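Local coordinates for protein lipase (Penicillium expansum, PDB 3G7N) that hydrolyses triacylglycerols and other acylglycerol lipids as a secreted alkaline lipase, releasing free fatty acids, at residues I75-L84 against V93-S104; A161-A170 against M193-Y204. All blocks are in the same frame, centred on the assembly; numbering follows the deposited sequence.

How the contacts relate
Contact 1 (I75-L84 against V93-S104) comes first along the chain and is complete before the residues of contact 2 (A161-A170 against M193-Y204) begin; their centres lie about 12 Å apart on the same side of the molecule. They touch directly: the backbone of M96 meets that of I164, and K94 N meets N166 OD1, so the short strand 95-96 lies between 75-84 on one flank and 161-170 on the other. Both contacts also reach helix 133-148 of the alpha/beta-hydrolase fold. F162, about 5 Å from S132 between side chains, and I75, about 9 Å from it, place these loops, short strands and helix starts beside the catalytic centre, with S132 as the assigned nucleophile.

Contact 1 of 2, residues I75-L84 against V93-S104; sequences IDIALITPEL and VKIMRGVHRPWS
The imidazole of H100 carries I80 CD1 over one face, a CH-pi contact 4.2 Å from the ring centroid; S104 CB, one turn on, lies over the opposite face toward the rim, and E83 C is at the edge, in plane. P82 CB approaches ND1 obliquely and helps bury this nitrogen, which has no hydrogen-bonding partner in the model. The R97 guanidinium is held at its edge by D76 and covered on one face by I80 CG2, 3.5 Å from NH2, so I80 touches two flat groups. CG1 of I80 sits between its backbone N and carbonyl carbon (chi1 56°), toward the I95 carbonyl, which leaves CG2 for the arginine; a bend at chi2 lays CD1 on the histidine. At the edge of the W103 indole, L84 CD1 comes to 3.7 Å from CD1 of the ring.

The salt bridge from R97 NH1 to D76 OD2, 3.0 Å long, is nearly straight at 169°; it uses the syn lone pair of the oxygen and lies in the guanidinium plane, although the carboxylate plane is turned 50° away. The other oxygen, OD1, accepts from A78 N in an Asx turn, so both oxygens fix the carboxylate. Beside it, D76 O takes G98 N (2.8 Å) on a lone pair, and A78 O takes R97 N. M96 bends at its thioether so that CE lies 3.6 Å from I75 CG1, with I77 CG2 close by.

I80 and I95 exchange both backbone bonds as an antiparallel hydrogen-bonded pair, next to the non-hydrogen-bonded pair L79 and M96. This two-stranded sheet runs directly into helix 97-120, with M96 as its N-cap residue. L84, I95 and W103 pack on I140 of helix 133-148, V93 and I95 meet W169 of helix 167-175, and I75 and I77 touch Y194.

Contact 2 of 2, residues A161-A170 against M193-Y204; sequences AFPIGNQAWA and MYSSPLVNFKHY
H203 turns its CG anti to its own carbonyl carbon (chi1 -75°); although its CB points away from 161-170, the ring swings back against P163. CB of the proline sits over the centre of the imidazole, 3.6 Å from the centroid and 11° off the normal, a CH-pi contact; A161 O comes to the ring edge near CE1, and NE2 hydrogen-bonds to P191 O. Y204 CG lies between its backbone N and carbonyl carbon (chi1 74°), which presents the ring edge to the W169 face in an offset edge-to-face pair, Y204 CE2 3.7 Å from W169 CZ2.

P163 also wedges CG against F201 CB, at 3.8 Å. F162 and Y194 lie side by side with ring planes nearly perpendicular. K202 lays its aliphatic chain across the methyl of A170 and Q167, whose NE2 bonds D171; its NZ reaches N200 OD1 within its own segment.

With an alanine in place of H203, P163 CB would probably lose its aromatic cover and P191 O its partner.

One direct hydrogen bond joins the segments, K202 N to G165 O at 2.8 Å; a water donates to K202 O and accepts from I164 N and W169 NE1. N166 OD1 caps helix 167-175 through W169 N. P163 O is buried without a partner, at the ring edges of Y194 and F201 (CD2 atoms 3.6 and 3.7 Å away). Packing of proline and aromatic rings probably contributes much of the adhesion.

Contact 1 of 2, residues I75-L84 against V93-S104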
# COMPACT_ATOMS: atom_id res chain seq x y z
N ILE A 75 -16.90 2.60 5.60
CA ILE A 75 -16.27 1.48 4.91
C ILE A 75 -16.80 0.13 5.39
O ILE A 75 -17.02 -0.09 6.59
CB ILE A 75 -14.75 1.50 5.03
CG1 ILE A 75 -14.12 0.49 4.07
CG2 ILE A 75 -14.33 1.22 6.45
CD1 ILE A 75 -12.70 0.83 3.72
N ASP A 76 -17.02 -0.77 4.44
CA ASP A 76 -17.69 -2.02 4.73
C ASP A 76 -16.73 -3.01 5.38
O ASP A 76 -15.79 -3.48 4.73
CB ASP A 76 -18.26 -2.57 3.43
CG ASP A 76 -19.24 -3.70 3.64
OD1 ASP A 76 -19.21 -4.32 4.71
OD2 ASP A 76 -19.85 -4.12 2.62
N ILE A 77 -16.92 -3.31 6.66
CA ILE A 77 -16.02 -4.22 7.34
C ILE A 77 -16.53 -5.64 7.50
O ILE A 77 -15.88 -6.44 8.14
CB ILE A 77 -15.49 -3.68 8.68
CG1 ILE A 77 -16.62 -3.54 9.69
CG2 ILE A 77 -14.76 -2.37 8.50
CD1 ILE A 77 -16.13 -3.18 11.09
N ALA A 78 -17.54 -5.99 6.72
CA ALA A 78 -17.94 -7.39 6.62
C ALA A 78 -16.82 -8.23 6.01
O ALA A 78 -16.33 -7.91 4.92
CB ALA A 78 -19.21 -7.52 5.81
N LEU A 79 -16.45 -9.31 6.68
CA LEU A 79 -15.44 -10.22 6.13
C LEU A 79 -16.07 -11.14 5.11
O LEU A 79 -17.10 -11.79 5.39
CB LEU A 79 -14.79 -11.03 7.24
CG LEU A 79 -13.84 -10.28 8.17
CD1 LEU A 79 -13.30 -11.19 9.27
CD2 LEU A 79 -12.67 -9.66 7.38
N ILE A 80 -15.43 -11.26 3.96
CA ILE A 80 -15.90 -12.13 2.89
C ILE A 80 -14.80 -13.02 2.36
O ILE A 80 -13.61 -12.84 2.67
CB ILE A 80 -16.57 -11.35 1.74
CG1 ILE A 80 -15.62 -10.29 1.17
CG2 ILE A 80 -17.81 -10.62 2.24
CD1 ILE A 80 -14.45 -10.87 0.41
N THR A 81 -15.21 -14.09 1.68
CA THR A 81 -14.28 -14.95 0.96
C THR A 81 -13.86 -14.28 -0.33
O THR A 81 -14.70 -13.99 -1.19
CB THR A 81 -14.93 -16.31 0.67
OG1 THR A 81 -15.25 -16.95 1.91
CG2 THR A 81 -13.97 -17.20 -0.12
N PRO A 82 -12.57 -13.95 -0.46
CA PRO A 82 -12.15 -13.22 -1.65
C PRO A 82 -11.98 -14.14 -2.85
O PRO A 82 -11.68 -15.33 -2.68
CB PRO A 82 -10.79 -12.65 -1.25
CG PRO A 82 -10.28 -13.59 -0.25
CD PRO A 82 -11.47 -14.12 0.50
N GLU A 83 -12.05 -13.56 -4.03
CA GLU A 83 -11.84 -14.28 -5.28
C GLU A 83 -11.20 -13.30 -6.27
O GLU A 83 -11.79 -12.27 -6.59
CB GLU A 83 -13.18 -14.79 -5.82
CG GLU A 83 -13.09 -15.48 -7.17
CD GLU A 83 -14.22 -16.46 -7.42
OE1 GLU A 83 -15.32 -16.27 -6.84
OE2 GLU A 83 -14.02 -17.42 -8.19
N LEU A 84 -10.03 -13.67 -6.78
CA LEU A 84 -9.30 -12.83 -7.75
C LEU A 84 -8.62 -13.73 -8.78
O LEU A 84 -7.94 -14.70 -8.41
CB LEU A 84 -8.24 -11.99 -7.02
CG LEU A 84 -8.74 -10.96 -6.00
CD1 LEU A 84 -7.57 -10.39 -5.20
CD2 LEU A 84 -9.56 -9.86 -6.64
N VAL A 93 -9.23 -17.85 4.47
CA VAL A 93 -8.86 -16.44 4.30
C VAL A 93 -10.11 -15.61 4.14
O VAL A 93 -10.98 -15.92 3.33
CB VAL A 93 -7.95 -16.25 3.06
CG1 VAL A 93 -7.88 -14.76 2.66
CG2 VAL A 93 -6.58 -16.75 3.34
N LYS A 94 -10.21 -14.54 4.92
CA LYS A 94 -11.30 -13.60 4.76
C LYS A 94 -10.74 -12.18 4.73
O LYS A 94 -9.86 -11.86 5.51
CB LYS A 94 -12.30 -13.71 5.92
CG LYS A 94 -12.95 -15.09 6.08
CD LYS A 94 -13.89 -15.39 4.93
CE LYS A 94 -14.53 -16.76 5.08
NZ LYS A 94 -15.45 -16.81 6.25
N ILE A 95 -11.35 -11.34 3.89
CA ILE A 95 -10.92 -9.94 3.74
C ILE A 95 -12.17 -9.08 3.81
O ILE A 95 -13.26 -9.50 3.40
CB ILE A 95 -10.23 -9.74 2.35
CG1 ILE A 95 -8.99 -10.64 2.22
CG2 ILE A 95 -9.86 -8.27 2.14
CD1 ILE A 95 -8.34 -10.59 0.82
N MET A 96 -12.02 -7.86 4.31
CA MET A 96 -13.17 -6.99 4.38
C MET A 96 -13.67 -6.60 3.00
O MET A 96 -12.88 -6.30 2.09
CB MET A 96 -12.84 -5.76 5.24
CG MET A 96 -11.68 -4.91 4.73
SD MET A 96 -11.20 -3.60 5.89
CE MET A 96 -12.44 -2.38 5.51
N ARG A 97 -14.99 -6.53 2.84
CA ARG A 97 -15.58 -6.22 1.55
C ARG A 97 -15.16 -4.82 1.09
O ARG A 97 -15.01 -4.56 -0.10
CB ARG A 97 -17.11 -6.33 1.60
CG ARG A 97 -17.75 -6.12 0.25
CD ARG A 97 -19.28 -6.18 0.31
NE ARG A 97 -19.77 -7.52 0.59
CZ ARG A 97 -20.47 -7.85 1.67
NH1 ARG A 97 -20.72 -6.94 2.61
NH2 ARG A 97 -20.93 -9.08 1.82
N GLY A 98 -15.03 -3.89 2.04
CA GLY A 98 -14.67 -2.52 1.70
C GLY A 98 -13.31 -2.34 1.06
O GLY A 98 -13.03 -1.26 0.53
N VAL A 99 -12.46 -3.37 1.09
CA VAL A 99 -11.20 -3.36 0.34
C VAL A 99 -11.24 -4.36 -0.81
O VAL A 99 -10.77 -4.05 -1.91
CB VAL A 99 -10.00 -3.61 1.26
CG1 VAL A 99 -8.69 -3.64 0.47
CG2 VAL A 99 -9.94 -2.53 2.33
N HIS A 100 -11.78 -5.56 -0.59
CA HIS A 100 -11.90 -6.51 -1.69
C HIS A 100 -12.72 -5.98 -2.84
O HIS A 100 -12.36 -6.21 -4.01
CB HIS A 100 -12.46 -7.85 -1.19
CG HIS A 100 -12.68 -8.85 -2.29
ND1 HIS A 100 -11.68 -9.64 -2.80
CD2 HIS A 100 -13.76 -9.05 -3.07
CE1 HIS A 100 -12.17 -10.38 -3.78
NE2 HIS A 100 -13.45 -10.10 -3.92
N ARG A 101 -13.82 -5.29 -2.55
CA ARG A 101 -14.66 -4.81 -3.63
C ARG A 101 -13.95 -3.83 -4.58
O ARG A 101 -13.93 -4.05 -5.79
CB ARG A 101 -15.98 -4.22 -3.10
CG ARG A 101 -16.95 -3.81 -4.19
CD ARG A 101 -18.39 -3.80 -3.65
NE ARG A 101 -19.30 -3.15 -4.59
CZ ARG A 101 -19.52 -1.84 -4.62
NH1 ARG A 101 -18.97 -1.05 -3.71
NH2 ARG A 101 -20.36 -1.33 -5.52
N PRO A 102 -13.37 -2.74 -4.04
CA PRO A 102 -12.64 -1.84 -4.95
C PRO A 102 -11.45 -2.52 -5.63
O PRO A 102 -11.25 -2.30 -6.81
CB PRO A 102 -12.19 -0.69 -4.03
CG PRO A 102 -12.33 -1.22 -2.62
CD PRO A 102 -13.50 -2.18 -2.69
N TRP A 103 -10.69 -3.33 -4.91
CA TRP A 103 -9.57 -4.00 -5.60
C TRP A 103 -10.06 -4.89 -6.74
O TRP A 103 -9.53 -4.87 -7.85
CB TRP A 103 -8.71 -4.82 -4.64
CG TRP A 103 -7.57 -5.46 -5.35
CD1 TRP A 103 -7.52 -6.76 -5.82
CD2 TRP A 103 -6.47 -4.78 -5.97
NE1 TRP A 103 -6.44 -6.92 -6.65
CE2 TRP A 103 -5.76 -5.74 -6.72
CE3 TRP A 103 -5.98 -3.46 -5.91
CZ2 TRP A 103 -4.64 -5.40 -7.48
CZ3 TRP A 103 -4.83 -3.14 -6.62
CH2 TRP A 103 -4.16 -4.12 -7.38
N SER A 104 -11.10 -5.69 -6.48
CA SER A 104 -11.58 -6.63 -7.48
C SER A 104 -12.11 -5.92 -8.71
O SER A 104 -12.00 -6.44 -9.82
CB SER A 104 -12.66 -7.53 -6.87
OG SER A 104 -13.85 -6.81 -6.63

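Contact 2 of 2, residues A161-A170 against M193-Y204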
# COMPACT_ATOMS: atom_id res chain seq x y z
N ALA A 161 -1.84 2.49 6.67
CA ALA A 161 -2.92 1.58 6.32
C ALA A 161 -3.55 0.90 7.51
O ALA A 161 -2.87 0.49 8.44
CB ALA A 161 -2.43 0.52 5.35
N PHE A 162 -4.86 0.70 7.42
CA PHE A 162 -5.58 -0.18 8.34
C PHE A 162 -5.45 -1.64 7.89
O PHE A 162 -5.21 -1.91 6.71
CB PHE A 162 -7.05 0.25 8.44
CG PHE A 162 -7.74 0.40 7.11
CD1 PHE A 162 -8.40 -0.67 6.54
CD2 PHE A 162 -7.75 1.61 6.45
CE1 PHE A 162 -9.10 -0.53 5.35
CE2 PHE A 162 -8.43 1.76 5.24
CZ PHE A 162 -9.16 0.70 4.73
N PRO A 163 -5.59 -2.60 8.82
CA PRO A 163 -5.53 -4.01 8.45
C PRO A 163 -6.85 -4.43 7.80
O PRO A 163 -7.86 -3.75 7.99
CB PRO A 163 -5.36 -4.72 9.80
CG PRO A 163 -6.18 -3.82 10.76
CD PRO A 163 -5.90 -2.40 10.25
N ILE A 164 -6.82 -5.47 6.95
CA ILE A 164 -7.96 -5.72 6.09
C ILE A 164 -8.58 -7.11 6.17
O ILE A 164 -9.48 -7.42 5.40
CB ILE A 164 -7.68 -5.40 4.60
CG1 ILE A 164 -6.65 -6.36 3.99
CG2 ILE A 164 -7.15 -3.96 4.45
CD1 ILE A 164 -6.63 -6.30 2.45
N GLY A 165 -8.05 -7.96 7.04
CA GLY A 165 -8.59 -9.33 7.07
C GLY A 165 -8.27 -10.05 8.35
O GLY A 165 -7.68 -9.50 9.28
N ASN A 166 -8.56 -11.35 8.32
CA ASN A 166 -8.39 -12.19 9.50
C ASN A 166 -6.99 -12.76 9.59
O ASN A 166 -6.12 -12.42 8.78
CB ASN A 166 -9.45 -13.29 9.56
CG ASN A 166 -9.38 -14.27 8.39
OD1 ASN A 166 -8.51 -14.18 7.51
ND2 ASN A 166 -10.29 -15.24 8.39
N GLN A 167 -6.72 -13.57 10.61
CA GLN A 167 -5.37 -14.10 10.77
C GLN A 167 -4.94 -14.96 9.59
O GLN A 167 -3.79 -14.93 9.18
CB GLN A 167 -5.24 -14.90 12.07
CG GLN A 167 -3.81 -15.34 12.37
CD GLN A 167 -2.91 -14.19 12.76
OE1 GLN A 167 -3.20 -13.45 13.70
NE2 GLN A 167 -1.85 -13.97 11.99
N ALA A 168 -5.88 -15.69 9.00
CA ALA A 168 -5.54 -16.53 7.85
C ALA A 168 -5.11 -15.64 6.66
O ALA A 168 -4.15 -15.95 5.96
CB ALA A 168 -6.71 -17.43 7.47
N TRP A 169 -5.76 -14.48 6.52
CA TRP A 169 -5.37 -13.50 5.51
C TRP A 169 -3.94 -13.02 5.75
O TRP A 169 -3.10 -13.06 4.86
CB TRP A 169 -6.32 -12.31 5.52
CG TRP A 169 -5.69 -11.05 5.02
CD1 TRP A 169 -5.30 -9.98 5.77
CD2 TRP A 169 -5.26 -10.79 3.68
NE1 TRP A 169 -4.67 -9.05 4.97
CE2 TRP A 169 -4.65 -9.52 3.68
CE3 TRP A 169 -5.35 -11.50 2.48
CZ2 TRP A 169 -4.08 -8.96 2.53
CZ3 TRP A 169 -4.75 -10.96 1.35
CH2 TRP A 169 -4.17 -9.68 1.37
N ALA A 170 -3.65 -12.63 6.99
CA ALA A 170 -2.33 -12.11 7.29
C ALA A 170 -1.25 -13.16 7.03
O ALA A 170 -0.17 -12.86 6.53
CB ALA A 170 -2.27 -11.58 8.72
N MET A 193 -7.05 0.89 13.65
CA MET A 193 -8.43 0.50 13.43
C MET A 193 -8.54 -1.01 13.36
O MET A 193 -7.64 -1.68 12.84
CB MET A 193 -8.96 1.11 12.15
CG MET A 193 -9.11 2.61 12.26
SD MET A 193 -9.50 3.46 10.72
CE MET A 193 -11.22 2.99 10.55
N TYR A 194 -9.62 -1.54 13.93
CA TYR A 194 -10.00 -2.95 13.79
C TYR A 194 -9.09 -3.85 14.62
O TYR A 194 -9.06 -5.07 14.41
CB TYR A 194 -10.06 -3.40 12.31
CG TYR A 194 -10.77 -2.43 11.40
CD1 TYR A 194 -11.98 -1.84 11.77
CD2 TYR A 194 -10.19 -2.03 10.19
CE1 TYR A 194 -12.60 -0.92 10.95
CE2 TYR A 194 -10.84 -1.15 9.35
CZ TYR A 194 -11.98 -0.53 9.77
OH TYR A 194 -12.64 0.31 8.89
N SER A 195 -8.36 -3.28 15.57
CA SER A 195 -7.48 -4.03 16.47
C SER A 195 -8.18 -4.56 17.72
O SER A 195 -7.60 -5.33 18.47
CB SER A 195 -6.29 -3.17 16.88
OG SER A 195 -6.72 -2.00 17.55
N SER A 196 -9.40 -4.12 17.98
CA SER A 196 -10.10 -4.64 19.18
C SER A 196 -10.28 -6.16 19.09
O SER A 196 -10.49 -6.70 18.01
CB SER A 196 -11.46 -3.96 19.38
OG SER A 196 -12.39 -4.33 18.39
N PRO A 197 -10.30 -6.85 20.25
CA PRO A 197 -10.44 -8.31 20.22
C PRO A 197 -11.75 -8.78 19.57
O PRO A 197 -11.79 -9.84 18.96
CB PRO A 197 -10.40 -8.69 21.70
CG PRO A 197 -9.54 -7.64 22.33
CD PRO A 197 -9.86 -6.36 21.58
N LEU A 198 -12.82 -8.00 19.69
CA LEU A 198 -14.09 -8.40 19.09
C LEU A 198 -14.13 -8.28 17.57
O LEU A 198 -15.00 -8.87 16.90
CB LEU A 198 -15.27 -7.64 19.72
CG LEU A 198 -15.70 -8.14 21.10
CD1 LEU A 198 -16.84 -7.29 21.66
CD2 LEU A 198 -16.08 -9.61 21.04
N VAL A 199 -13.24 -7.46 17.01
CA VAL A 199 -13.16 -7.28 15.56
C VAL A 199 -11.98 -8.07 15.02
O VAL A 199 -12.14 -8.92 14.13
CB VAL A 199 -13.06 -5.80 15.17
CG1 VAL A 199 -12.97 -5.65 13.65
CG2 VAL A 199 -14.29 -5.06 15.68
N ASN A 200 -10.79 -7.76 15.53
CA ASN A 200 -9.64 -8.66 15.47
C ASN A 200 -9.09 -8.85 14.05
O ASN A 200 -8.59 -9.93 13.71
CB ASN A 200 -10.03 -10.02 16.07
CG ASN A 200 -8.84 -10.82 16.56
OD1 ASN A 200 -7.91 -10.28 17.16
ND2 ASN A 200 -8.88 -12.12 16.33
N PHE A 201 -9.02 -7.77 13.28
CA PHE A 201 -8.29 -7.83 12.00
C PHE A 201 -6.78 -7.80 12.24
O PHE A 201 -6.30 -7.19 13.20
CB PHE A 201 -8.67 -6.65 11.10
CG PHE A 201 -10.07 -6.70 10.55
CD1 PHE A 201 -10.99 -7.67 10.94
CD2 PHE A 201 -10.49 -5.73 9.64
CE1 PHE A 201 -12.30 -7.66 10.42
CE2 PHE A 201 -11.75 -5.74 9.10
CZ PHE A 201 -12.70 -6.63 9.58
N LYS A 202 -6.03 -8.33 11.27
CA LYS A 202 -4.61 -8.61 11.44
C LYS A 202 -3.80 -8.01 10.30
O LYS A 202 -4.16 -8.18 9.12
CB LYS A 202 -4.36 -10.12 11.52
CG LYS A 202 -5.14 -10.82 12.66
CD LYS A 202 -4.70 -10.31 14.02
CE LYS A 202 -5.37 -11.08 15.16
NZ LYS A 202 -4.97 -10.52 16.49
N HIS A 203 -2.71 -7.37 10.69
CA HIS A 203 -1.69 -6.88 9.77
C HIS A 203 -0.74 -8.00 9.36
O HIS A 203 -0.56 -8.98 10.11
CB HIS A 203 -0.87 -5.77 10.42
CG HIS A 203 -1.58 -4.47 10.52
ND1 HIS A 203 -1.90 -3.70 9.42
CD2 HIS A 203 -1.90 -3.72 11.61
CE1 HIS A 203 -2.39 -2.55 9.82
NE2 HIS A 203 -2.39 -2.53 11.15
N TYR A 204 -0.03 -7.78 8.25
CA TYR A 204 1.20 -8.53 7.97
C TYR A 204 2.26 -7.57 7.47
O TYR A 204 2.00 -6.38 7.28
CB TYR A 204 0.94 -9.67 6.97
CG TYR A 204 0.73 -9.24 5.52
CD1 TYR A 204 1.72 -9.48 4.57
CD2 TYR A 204 -0.49 -8.74 5.07
CE1 TYR A 204 1.54 -9.11 3.24
CE2 TYR A 204 -0.68 -8.40 3.74
CZ TYR A 204 0.32 -8.63 2.83
OH TYR A 204 0.19 -8.28 1.51
O HOH W 1 -4.16 -6.79 6.71